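Local coordinates for ethanolamine utilization protein EutL (Clostridium perfringens E str. JGS1987, PDB 4TLH) that forms part of the protein shell of the ethanolamine-utilising bacterial microcompartment, assembling as a trimer of tandem BMC-domain subunits, at the interface of chains A and B. Sequence-based numbering; all coordinates share one arbitrary frame. Chains: chain A/B, Ethanolamine utilization protein EutL.

Contact 1: the interface of chains A and B. Residues chain A 155, 158-159, 162, 166, 210; chain B 14-16, 38.
A:Tyr159, A:Leu155 and A:Asp162, on one side of helix 154-167, pack against two strands of chain B, 10-16 and 35-41, in a mainly apolar helix-on-sheet interface that joins neighbouring subunits of the EutL trimer. The phenol ring of A:Tyr159 is the centrepiece. Its CG lies anti to the backbone N (chi1 -176°), which sends the ring away from the helix and alongside B:Lys14. The lysine bends at chi2 (76°) and then runs extended over one ring face, with CD 4.1 Å above the plane and displaced toward the rim. CE, next to the amine, comes 3.5 Å from A:Tyr159 CE1. Lysine suits this place because its methylenes pack on the aromatic face while the long chain carries the amine on past the ring to the hydroxyl end. B:Ile16 comes obliquely to the CD1 edge, CG1 lying 3.6 Å from A:Tyr159 CD1, so the ring has the lysine chain over one face and the beta-branched isoleucine beside this edge.

Toward the start of the helix, A:Leu155 supplies both methyls: CD1 meets B:Leu38 CB at 3.5 Å, while CD2 points toward the base of B:Lys14. B:Leu38 in turn places CD1 over the helix backbone near A:Tyr159 CB; the forked leucine ends let one side chain touch both a neighbouring side chain and the backbone.

Farther along, B:Ile16 CG2 and the carboxylate of A:Asp162 meet tip to tip. A methyl probably offers the carboxylate little electrostatic compensation, but OD2 is paired within its own chain with A:Lys166 NZ in a 3.2 Å salt bridge, one helical turn on, which probably offsets its charge. Polar linkage between the chains runs through water 1, set at the edge of the tyrosine ring and in its plane, 3.0 Å from A:Tyr159 OH and 3.0 Å from the backbone O of B:Ile15.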
# COMPACT_ATOMS: atom_id res chain seq x y z
N LEU A 155 -5.33 -3.01 15.93
CA LEU A 155 -6.21 -3.48 16.99
C LEU A 155 -6.17 -2.50 18.16
O LEU A 155 -7.21 -2.17 18.73
CB LEU A 155 -5.83 -4.88 17.49
CG LEU A 155 -6.75 -5.52 18.53
CD1 LEU A 155 -6.88 -7.02 18.34
CD2 LEU A 155 -6.28 -5.21 19.97
N MET A 158 -8.25 0.67 17.33
CA MET A 158 -9.70 0.48 17.35
C MET A 158 -10.20 0.37 18.78
O MET A 158 -11.22 0.96 19.13
CB MET A 158 -10.14 -0.77 16.55
CG MET A 158 -9.80 -0.72 15.06
SD MET A 158 -10.43 0.77 14.29
CE MET A 158 -12.17 0.36 14.16
N TYR A 159 -9.49 -0.37 19.61
CA TYR A 159 -9.84 -0.47 21.02
C TYR A 159 -9.74 0.85 21.78
O TYR A 159 -10.67 1.25 22.46
CB TYR A 159 -8.94 -1.50 21.71
CG TYR A 159 -9.33 -1.71 23.16
CD1 TYR A 159 -10.44 -2.45 23.49
CD2 TYR A 159 -8.58 -1.15 24.18
CE1 TYR A 159 -10.80 -2.65 24.82
CE2 TYR A 159 -8.92 -1.32 25.49
CZ TYR A 159 -10.03 -2.06 25.81
OH TYR A 159 -10.35 -2.23 27.15
N ASP A 162 -12.27 3.69 20.67
CA ASP A 162 -13.56 3.49 21.26
C ASP A 162 -13.51 3.89 22.73
O ASP A 162 -14.44 4.52 23.25
CB ASP A 162 -14.02 2.05 21.09
CG ASP A 162 -15.40 1.84 21.62
OD1 ASP A 162 -16.36 2.37 21.04
OD2 ASP A 162 -15.50 1.15 22.64
N LYS A 166 -15.64 7.14 24.68
CA LYS A 166 -16.44 6.95 25.90
C LYS A 166 -15.95 7.81 27.05
O LYS A 166 -16.73 8.14 27.95
CB LYS A 166 -16.41 5.49 26.35
CG LYS A 166 -17.10 4.55 25.45
CD LYS A 166 -17.08 3.17 26.05
CE LYS A 166 -16.66 2.16 25.02
NZ LYS A 166 -16.81 0.78 25.52
N VAL A 210 -3.75 -2.82 26.28
CA VAL A 210 -3.68 -3.90 25.29
C VAL A 210 -2.24 -4.42 25.19
O VAL A 210 -1.99 -5.64 25.15
CB VAL A 210 -4.15 -3.44 23.91
CG1 VAL A 210 -3.94 -4.53 22.87
CG2 VAL A 210 -5.63 -3.08 23.96
N LYS B 14 -9.12 -8.98 21.56
CA LYS B 14 -9.71 -8.12 22.58
C LYS B 14 -11.21 -8.02 22.39
O LYS B 14 -11.68 -7.98 21.26
CB LYS B 14 -9.07 -6.73 22.53
CG LYS B 14 -9.45 -5.80 23.67
CD LYS B 14 -8.70 -6.18 24.94
CE LYS B 14 -9.16 -5.38 26.14
NZ LYS B 14 -8.38 -5.76 27.33
N ILE B 15 -11.95 -8.00 23.51
CA ILE B 15 -13.38 -7.75 23.49
C ILE B 15 -13.72 -6.37 24.06
O ILE B 15 -13.16 -5.92 25.07
CB ILE B 15 -14.15 -8.83 24.29
CG1 ILE B 15 -13.99 -10.18 23.60
CG2 ILE B 15 -15.65 -8.48 24.46
CD1 ILE B 15 -14.63 -11.33 24.31
N ILE B 16 -14.68 -5.73 23.40
CA ILE B 16 -15.26 -4.47 23.84
C ILE B 16 -16.71 -4.71 24.18
O ILE B 16 -17.48 -5.17 23.33
CB ILE B 16 -15.19 -3.39 22.74
CG1 ILE B 16 -13.75 -3.10 22.35
CG2 ILE B 16 -15.91 -2.10 23.19
CD1 ILE B 16 -13.60 -2.23 21.12
N LEU B 38 -12.12 -8.02 18.56
CA LEU B 38 -11.03 -7.63 17.67
C LEU B 38 -10.02 -8.76 17.62
O LEU B 38 -9.73 -9.39 18.63
CB LEU B 38 -10.35 -6.35 18.16
CG LEU B 38 -11.20 -5.13 18.49
CD1 LEU B 38 -10.32 -4.05 19.16
CD2 LEU B 38 -11.89 -4.56 17.30
O HOH W 1 -12.71 -4.05 27.33

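Contact 2: the interface of chains A and B. Residues chain A 116, 120-121, 153, 156, 184; chain B 76-79.
B:Lys78 and A:Ser120 join two loops through their backbones, in a loop-to-loop patch of the subunit interface that fixes the B:Ser76 to B:Leu79 segment on chain A. The direct hydrogen bond runs from B:Lys78 N to A:Ser120 O, 2.9 Å long with 151° at the hydrogen, the donor tilted 30° from the carbonyl plane.

Hydrogen bonds within chain A brace the acceptor loop. A:Asn116 OD1 accepts from A:Ser120 N in the carbonyl plane, on a lone pair, while ND2 donates to A:Ser120 OG at 3.0 Å. An asparagine amide, both acceptor and donor, can thus hold backbone and hydroxyl together.

Apolar packing flanks this bridge. A:Ile121 CD1 meets B:Leu79 CD1 at 3.7 Å, and B:Lys78 lays its CB beside A:Ser120 CB and A:Ile121 CG1, with the serine hydroxyl as a neighbour. B:Thr77 has two useful branches, both touching A:Pro153, a rigid ring that offers a compact apolar surface. Its methyl CG2 also faces the ring tip of A:Phe184, CZ, at 3.8 Å. Its hydroxyl OG1, between the backbone N and the carbonyl carbon (chi1 65°), lies beside CB and CG of the proline and also binds water.

Water 2 links the two chains. It lies 2.9 Å from B:Thr77 OG1 and 2.7 Å from B:Leu79 N, and reaches the carboxylate oxygen OE2 of A:Glu156 at 2.6 Å.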
# COMPACT_ATOMS: atom_id res chain seq x y z
N ASN A 116 5.44 -0.68 25.38
CA ASN A 116 5.97 -1.90 25.97
C ASN A 116 7.49 -1.96 26.01
O ASN A 116 8.19 -1.02 25.60
CB ASN A 116 5.41 -3.13 25.23
CG ASN A 116 5.85 -3.22 23.76
OD1 ASN A 116 6.69 -2.46 23.27
ND2 ASN A 116 5.28 -4.19 23.05
N SER A 120 7.96 -2.29 20.62
CA SER A 120 7.39 -2.89 19.42
C SER A 120 5.92 -2.52 19.27
O SER A 120 5.27 -2.89 18.29
CB SER A 120 7.55 -4.41 19.46
OG SER A 120 6.99 -4.94 20.65
N ILE A 121 5.39 -1.83 20.27
CA ILE A 121 4.08 -1.21 20.17
C ILE A 121 4.24 0.25 20.57
O ILE A 121 4.87 0.54 21.59
CB ILE A 121 3.03 -1.88 21.07
CG1 ILE A 121 2.88 -3.35 20.69
CG2 ILE A 121 1.67 -1.15 20.96
CD1 ILE A 121 1.98 -4.12 21.57
N PRO A 153 -1.24 1.05 16.32
CA PRO A 153 -1.44 -0.04 15.37
C PRO A 153 -2.90 -0.48 15.37
O PRO A 153 -3.61 -0.12 16.31
CB PRO A 153 -0.49 -1.14 15.87
CG PRO A 153 0.53 -0.42 16.68
CD PRO A 153 -0.18 0.74 17.29
N GLU A 156 -4.97 -2.05 18.51
CA GLU A 156 -4.80 -1.16 19.66
C GLU A 156 -5.58 0.13 19.43
O GLU A 156 -6.21 0.68 20.35
CB GLU A 156 -3.32 -0.83 19.89
CG GLU A 156 -2.43 -2.03 20.20
CD GLU A 156 -1.79 -2.64 18.94
OE1 GLU A 156 -2.53 -2.92 17.97
OE2 GLU A 156 -0.55 -2.82 18.92
N PHE A 184 -0.94 1.67 10.39
CA PHE A 184 -1.46 2.18 11.64
C PHE A 184 -2.94 2.51 11.43
O PHE A 184 -3.53 2.21 10.38
CB PHE A 184 -0.66 3.41 12.09
CG PHE A 184 0.61 3.06 12.81
CD1 PHE A 184 1.71 2.58 12.12
CD2 PHE A 184 0.71 3.21 14.16
CE1 PHE A 184 2.87 2.25 12.78
CE2 PHE A 184 1.87 2.89 14.83
CZ PHE A 184 2.95 2.41 14.14
N SER B 76 5.74 -3.54 11.23
CA SER B 76 6.66 -2.71 11.99
C SER B 76 6.35 -2.75 13.48
O SER B 76 7.16 -2.29 14.28
CB SER B 76 6.61 -1.27 11.52
OG SER B 76 5.36 -0.68 11.80
N THR B 77 5.19 -3.27 13.83
CA THR B 77 4.80 -3.44 15.21
C THR B 77 4.33 -4.87 15.49
O THR B 77 4.04 -5.64 14.58
CB THR B 77 3.69 -2.46 15.60
OG1 THR B 77 2.50 -2.75 14.87
CG2 THR B 77 4.11 -1.01 15.34
N LYS B 78 4.26 -5.19 16.78
CA LYS B 78 4.13 -6.55 17.26
C LYS B 78 2.80 -7.19 16.92
O LYS B 78 2.75 -8.37 16.56
CB LYS B 78 4.33 -6.55 18.78
CG LYS B 78 4.39 -7.92 19.43
CD LYS B 78 4.44 -7.79 20.95
CE LYS B 78 4.53 -9.14 21.62
NZ LYS B 78 5.70 -9.92 21.12
N LEU B 79 1.72 -6.40 16.99
CA LEU B 79 0.36 -6.93 16.88
C LEU B 79 -0.29 -6.66 15.53
O LEU B 79 -1.40 -7.09 15.29
CB LEU B 79 -0.52 -6.36 18.01
CG LEU B 79 0.04 -6.51 19.42
CD1 LEU B 79 -0.95 -6.08 20.53
CD2 LEU B 79 0.51 -7.94 19.66
O HOH W 2 1.22 -3.71 17.24

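The C-alpha centres of contact 1 and contact 2 lie about 14 Å apart, and both belong to the same A-B interface. Helix 154-167 of chain A joins them: A:Leu155 serves contact 1, while its neighbour A:Glu156 points to contact 2, and A:Pro153 lies just before the helix. Chain B contributes separate pieces, strands 10-16 and 35-41 to one patch and the 76-79 loop to the other. Gripping a helix along its side and near its start should limit rocking between subunits. Because the interface lacks exact two-fold symmetry, different surfaces meet, as suits closure of the three-subunit ring.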